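Local coordinates for protein 2-aminomuconate 6-semialdehyde dehydrogenase (Burkholderia cenocepacia, PDB 4U3W) that probably oxidises 2-aminomuconate 6-semialdehyde to 2-aminomuconate with NAD as cofactor, as a member of the aldehyde dehydrogenase family, at residues A[343-348]-A[410-415]; A[356-361]-A[388-393]. All coordinates share one frame; numbering follows the deposited sequence. Where two conformers were deposited one is given.

Interaction 1: residues A[343-348]-A[410-415]; sequences TTMGPL and FGPVCH
Met345 and Leu348 both pack their side chains against the ring of Pro412. The contact is wholly apolar and buried. Met345 meets the ring at CB and CG, and crosses it at about a right angle. Its SD lies 4.0 Å from Pro412 CB. Its methyl CE is 4.1 Å from both CB and CG of Pro412. The methionine chain runs straight out from the backbone, with CG anti to N (chi1 -164°). It then bends at the sulfur (chi3 87°), and this turn brings CE over to the ring carbons. Leu348 crosses the ring obliquely and reaches it at another carbon: one branch, CD2, lies 3.9 Å from Pro412 CD. The two side chains thus share one small ring.

Other side chains pack around it. Phe299 of helix 287-299 and Val390 also touch Pro412, while His353, Arg354 and Val357 of helix 351-366 touch Leu348. Backbone hydrogen bonds tie Met345 to Arg334 and Gly336. Pro412 is also the centre of an inverse gamma turn, closed by a weak bond from Val413 N to Gly411 O at 3.1 Å. The turn leads directly into strand 413-419. Just before it, Phe410 is held at both ends of its backbone, N by the carboxylate of Glu310 and O by the imidazole of His353.

Phe410, Gly411 and Pro412 belong to the EEIFGPV sequence motif of aldehyde dehydrogenases. In relatives the second glutamate of this motif binds the ribose next to the nicotinamide of NAD. Here the loop before helix 351-366 packs on the proline of that motif, at the start of a strand of the catalytic-domain sheet.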
loop_
_atom_site.group_PDB
_atom_site.type_symbol
_atom_site.label_atom_id
_atom_site.label_comp_id
_atom_site.label_asym_id
_atom_site.label_seq_id
_atom_site.Cartn_x
_atom_site.Cartn_y
_atom_site.Cartn_z
ATOM N N THR A 343 9.927 5.868 -45.957
ATOM C CA THR A 343 10.839 5.025 -45.193
ATOM C C THR A 343 10.160 4.423 -43.972
ATOM O O THR A 343 9.558 5.135 -43.162
ATOM C CB THR A 343 12.095 5.845 -44.774
ATOM O OG1 THR A 343 12.844 6.163 -45.959
ATOM C CG2 THR A 343 12.990 5.062 -43.824
ATOM N N THR A 344 10.276 3.122 -43.782
ATOM C CA THR A 344 9.753 2.591 -42.528
ATOM C C THR A 344 10.775 1.880 -41.656
ATOM O O THR A 344 10.453 1.475 -40.525
ATOM C CB THR A 344 8.565 1.610 -42.774
ATOM O OG1 THR A 344 8.923 0.671 -43.781
ATOM C CG2 THR A 344 7.363 2.403 -43.209
ATOM N N MET A 345 12.018 1.754 -42.137
ATOM C CA MET A 345 13.086 1.285 -41.259
ATOM C C MET A 345 14.373 2.095 -41.559
ATOM O O MET A 345 14.736 2.274 -42.720
ATOM C CB MET A 345 13.338 -0.235 -41.448
ATOM C CG MET A 345 14.170 -0.850 -40.277
ATOM S SD MET A 345 14.600 -2.613 -40.387
ATOM C CE MET A 345 16.109 -2.506 -41.314
ATOM N N GLY A 346 15.045 2.565 -40.519
ATOM C CA GLY A 346 16.299 3.330 -40.672
ATOM C C GLY A 346 17.564 2.474 -40.597
ATOM O O GLY A 346 17.480 1.258 -40.582
ATOM N N PRO A 347 18.744 3.122 -40.580
ATOM C CA PRO A 347 20.032 2.432 -40.486
ATOM C C PRO A 347 20.325 1.935 -39.034
ATOM O O PRO A 347 19.662 2.369 -38.074
ATOM C CB PRO A 347 21.052 3.551 -40.851
ATOM C CG PRO A 347 20.440 4.795 -40.343
ATOM C CD PRO A 347 18.889 4.591 -40.588
ATOM N N LEU A 348 21.330 1.080 -38.880
ATOM C CA LEU A 348 21.981 0.886 -37.554
ATOM C C LEU A 348 22.728 2.130 -37.138
ATOM O O LEU A 348 22.948 3.085 -37.933
ATOM C CB LEU A 348 22.936 -0.300 -37.572
ATOM C CG LEU A 348 22.223 -1.588 -38.014
ATOM C CD1 LEU A 348 23.244 -2.761 -38.110
ATOM C CD2 LEU A 348 21.048 -1.962 -37.160
ATOM N N PHE A 410 21.364 -7.458 -31.465
ATOM C CA PHE A 410 20.975 -6.042 -31.409
ATOM C C PHE A 410 20.910 -5.438 -32.822
ATOM O O PHE A 410 21.333 -4.288 -33.060
ATOM C CB PHE A 410 21.939 -5.240 -30.484
ATOM C CG PHE A 410 21.232 -4.211 -29.612
ATOM C CD1 PHE A 410 20.542 -4.612 -28.460
ATOM C CD2 PHE A 410 21.265 -2.845 -29.927
ATOM C CE1 PHE A 410 19.847 -3.655 -27.635
ATOM C CE2 PHE A 410 20.614 -1.858 -29.094
ATOM C CZ PHE A 410 19.883 -2.275 -27.953
ATOM N N GLY A 411 20.387 -6.246 -33.751
ATOM C CA GLY A 411 20.078 -5.873 -35.126
ATOM C C GLY A 411 18.668 -6.367 -35.516
ATOM O O GLY A 411 17.975 -6.953 -34.664
ATOM N N PRO A 412 18.240 -6.098 -36.770
ATOM C CA PRO A 412 16.891 -6.407 -37.276
ATOM C C PRO A 412 16.825 -7.835 -37.762
ATOM O O PRO A 412 16.871 -8.116 -38.956
ATOM C CB PRO A 412 16.695 -5.423 -38.447
ATOM C CG PRO A 412 18.165 -5.258 -38.997
ATOM C CD PRO A 412 19.037 -5.298 -37.733
ATOM N N VAL A 413 16.712 -8.740 -36.800
ATOM C CA VAL A 413 16.764 -10.153 -37.107
ATOM C C VAL A 413 15.959 -10.933 -36.064
ATOM O O VAL A 413 15.833 -10.525 -34.899
ATOM C CB VAL A 413 18.239 -10.639 -37.168
ATOM C CG1 VAL A 413 18.928 -10.541 -35.780
ATOM C CG2 VAL A 413 18.332 -12.030 -37.738
ATOM N N CYS A 414 15.349 -12.025 -36.512
ATOM C CA CYS A 414 14.768 -12.993 -35.606
ATOM C C CYS A 414 14.995 -14.359 -36.219
ATOM O O CYS A 414 15.000 -14.495 -37.445
ATOM C CB CYS A 414 13.254 -12.743 -35.381
ATOM S SG CYS A 414 12.205 -12.724 -36.852
ATOM N N HIS A 415 15.173 -15.353 -35.349
ATOM C CA HIS A 415 15.143 -16.752 -35.733
ATOM C C HIS A 415 13.733 -17.314 -35.355
ATOM O O HIS A 415 13.213 -17.017 -34.299
ATOM C CB HIS A 415 16.262 -17.552 -35.035
ATOM C CG HIS A 415 16.190 -19.030 -35.287
ATOM N ND1 HIS A 415 15.455 -19.891 -34.489
ATOM C CD2 HIS A 415 16.744 -19.806 -36.252
ATOM C CE1 HIS A 415 15.553 -21.125 -34.958
ATOM N NE2 HIS A 415 16.321 -21.099 -36.032
#

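Interaction 2: residues A[356-361]-A[388-393]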
loop_
_atom_site.group_PDB
_atom_site.type_symbol
_atom_site.label_atom_id
_atom_site.label_comp_id
_atom_site.label_asym_id
_atom_site.label_seq_id
_atom_site.Cartn_x
_atom_site.Cartn_y
_atom_site.Cartn_z
ATOM N N LYS A 356 29.525 -5.586 -36.577
ATOM C CA LYS A 356 29.225 -6.664 -35.625
ATOM C C LYS A 356 28.001 -7.469 -36.100
ATOM O O LYS A 356 28.058 -8.700 -36.144
ATOM C CB LYS A 356 28.960 -6.126 -34.210
ATOM N N VAL A 357 26.942 -6.774 -36.502
ATOM C CA VAL A 357 25.702 -7.458 -36.988
ATOM C C VAL A 357 25.981 -8.302 -38.244
ATOM O O VAL A 357 25.583 -9.467 -38.300
ATOM C CB VAL A 357 24.567 -6.447 -37.272
ATOM C CG1 VAL A 357 23.364 -7.116 -37.981
ATOM C CG2 VAL A 357 24.109 -5.775 -35.963
ATOM N N LEU A 358 26.712 -7.752 -39.219
ATOM C CA LEU A 358 26.966 -8.515 -40.439
ATOM C C LEU A 358 27.865 -9.736 -40.171
ATOM O O LEU A 358 27.782 -10.744 -40.856
ATOM C CB LEU A 358 27.571 -7.611 -41.529
ATOM C CG LEU A 358 26.562 -6.604 -42.096
ATOM C CD1 LEU A 358 27.229 -5.698 -43.086
ATOM C CD2 LEU A 358 25.364 -7.264 -42.771
ATOM N N SER A 359 28.690 -9.646 -39.140
ATOM C CA SER A 359 29.476 -10.786 -38.694
ATOM C C SER A 359 28.614 -11.873 -38.047
ATOM O O SER A 359 28.885 -13.078 -38.183
ATOM C CB SER A 359 30.545 -10.324 -37.701
ATOM O OG SER A 359 31.234 -11.443 -37.207
ATOM N N TYR A 360 27.575 -11.476 -37.318
ATOM C CA TYR A 360 26.613 -12.485 -36.893
ATOM C C TYR A 360 25.862 -13.058 -38.078
ATOM O O TYR A 360 25.513 -14.245 -38.067
ATOM C CB TYR A 360 25.600 -11.925 -35.887
ATOM C CG TYR A 360 26.124 -12.021 -34.481
ATOM C CD1 TYR A 360 26.201 -13.251 -33.842
ATOM C CD2 TYR A 360 26.542 -10.893 -33.790
ATOM C CE1 TYR A 360 26.696 -13.364 -32.567
ATOM C CE2 TYR A 360 27.033 -10.999 -32.503
ATOM C CZ TYR A 360 27.104 -12.236 -31.900
ATOM O OH TYR A 360 27.577 -12.362 -30.610
ATOM N N PHE A 361 25.589 -12.236 -39.092
ATOM C CA PHE A 361 24.831 -12.752 -40.240
ATOM C C PHE A 361 25.628 -13.852 -40.913
ATOM O O PHE A 361 25.066 -14.895 -41.274
ATOM C CB PHE A 361 24.502 -11.656 -41.253
ATOM C CG PHE A 361 23.337 -10.776 -40.835
ATOM C CD1 PHE A 361 22.806 -10.861 -39.563
ATOM C CD2 PHE A 361 22.787 -9.867 -41.719
ATOM C CE1 PHE A 361 21.764 -10.051 -39.195
ATOM C CE2 PHE A 361 21.751 -9.083 -41.362
ATOM C CZ PHE A 361 21.239 -9.165 -40.097
ATOM N N ALA A 388 24.902 3.118 -42.522
ATOM C CA ALA A 388 25.037 1.858 -41.788
ATOM C C ALA A 388 23.816 1.013 -41.929
ATOM O O ALA A 388 23.343 0.435 -40.938
ATOM C CB ALA A 388 25.331 2.131 -40.264
ATOM N N PHE A 389 23.273 0.927 -43.152
ATOM C CA PHE A 389 22.021 0.174 -43.345
ATOM C C PHE A 389 22.200 -1.332 -43.436
ATOM O O PHE A 389 23.165 -1.815 -44.026
ATOM C CB PHE A 389 21.288 0.629 -44.630
ATOM C CG PHE A 389 20.753 2.026 -44.558
ATOM C CD1 PHE A 389 19.468 2.257 -44.061
ATOM C CD2 PHE A 389 21.542 3.107 -44.952
ATOM C CE1 PHE A 389 18.935 3.530 -44.007
ATOM C CE2 PHE A 389 21.032 4.408 -44.879
ATOM C CZ PHE A 389 19.719 4.619 -44.391
ATOM N N VAL A 390 21.245 -2.065 -42.876
ATOM C CA VAL A 390 21.159 -3.502 -43.164
ATOM C C VAL A 390 19.709 -3.882 -43.297
ATOM O O VAL A 390 18.816 -3.175 -42.812
ATOM C CB VAL A 390 21.789 -4.413 -42.089
ATOM C CG1 VAL A 390 23.284 -4.090 -41.875
ATOM C CG2 VAL A 390 21.028 -4.280 -40.785
ATOM N N MET A 391 19.466 -4.986 -44.018
ATOM C CA MET A 391 18.078 -5.391 -44.318
ATOM C C MET A 391 17.465 -6.197 -43.167
ATOM O O MET A 391 18.172 -6.931 -42.465
ATOM C CB MET A 391 17.997 -6.224 -45.633
ATOM C CG MET A 391 18.373 -5.482 -46.935
ATOM S SD MET A 391 17.568 -3.885 -47.202
ATOM C CE MET A 391 15.972 -4.381 -47.800
ATOM N N PRO A 392 16.129 -6.074 -42.985
ATOM C CA PRO A 392 15.410 -6.962 -42.060
ATOM C C PRO A 392 15.695 -8.425 -42.381
ATOM O O PRO A 392 15.603 -8.799 -43.533
ATOM C CB PRO A 392 13.913 -6.672 -42.339
ATOM C CG PRO A 392 13.856 -5.457 -43.193
ATOM C CD PRO A 392 15.227 -5.250 -43.815
ATOM N N THR A 393 16.002 -9.241 -41.381
ATOM C CA THR A 393 16.462 -10.606 -41.645
ATOM C C THR A 393 15.673 -11.617 -40.818
ATOM O O THR A 393 15.366 -11.357 -39.672
ATOM C CB THR A 393 17.986 -10.710 -41.356
ATOM O OG1 THR A 393 18.662 -9.780 -42.204
ATOM C CG2 THR A 393 18.533 -12.101 -41.587
#
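Helix 351-366 packs here on the chain that runs into strand 393-396, the neighbour of strand 370-373, which is outermost in the seven-stranded sheet of this chain. Phe361 and Leu358 make the contact from the helix. The CE2-CZ rim of the Phe361 ring meets Thr393, whose OG1 and CG2 lie on the same side of the ring plane. Thr393 OG1 is 3.3 Å from Phe361 CE2. The methyl CG2 sits over the face, 4.3 Å above the ring plane and offset toward the rim. Met391 O approaches the ring edge, near its plane.

Thr393 OG1 has two partners. It donates to Met391 O at 2.9 Å, from above the carbonyl plane, and bonds to Gly375 N. With chi1 at -59°, OG1 is anti to the carbonyl carbon and CG2 anti to N, which sets the hydroxyl near Met391 O and the methyl over the ring. Trp395 meets the Phe361 ring nearly at right angles, and Val413 touches both Phe361 and Thr393.

One helical turn earlier, Leu358 and Val390 meet tip to tip, CD2 to CG1 at 3.9 Å. Val390 has two conformers, so this detail is less certain. The helix thus covers a loop and the first strand residue in the alpha/beta catalytic domain of aldehyde dehydrogenases.

The two interactions lie side by side, with centres about 8 Å apart, on the same side of the chain's centre. Interaction 2 is nested in the loop closed by interaction 1, so the segments follow the order 343-348, 356-361, 388-393, 410-415. Two probable backbone hydrogen bonds join them. Leu348 N lies 2.9 Å from Ala388 O, and Thr393 N lies 2.8 Å from Pro412 O. The second bond forms where strand 393-396 begins and just before strand 413-419, its parallel neighbour in the seven-stranded sheet. Met345 CE also packs on Val390 O. The loop, helix 351-366 and both strand entries thus meet around Pro412 and Val390 in the catalytic domain.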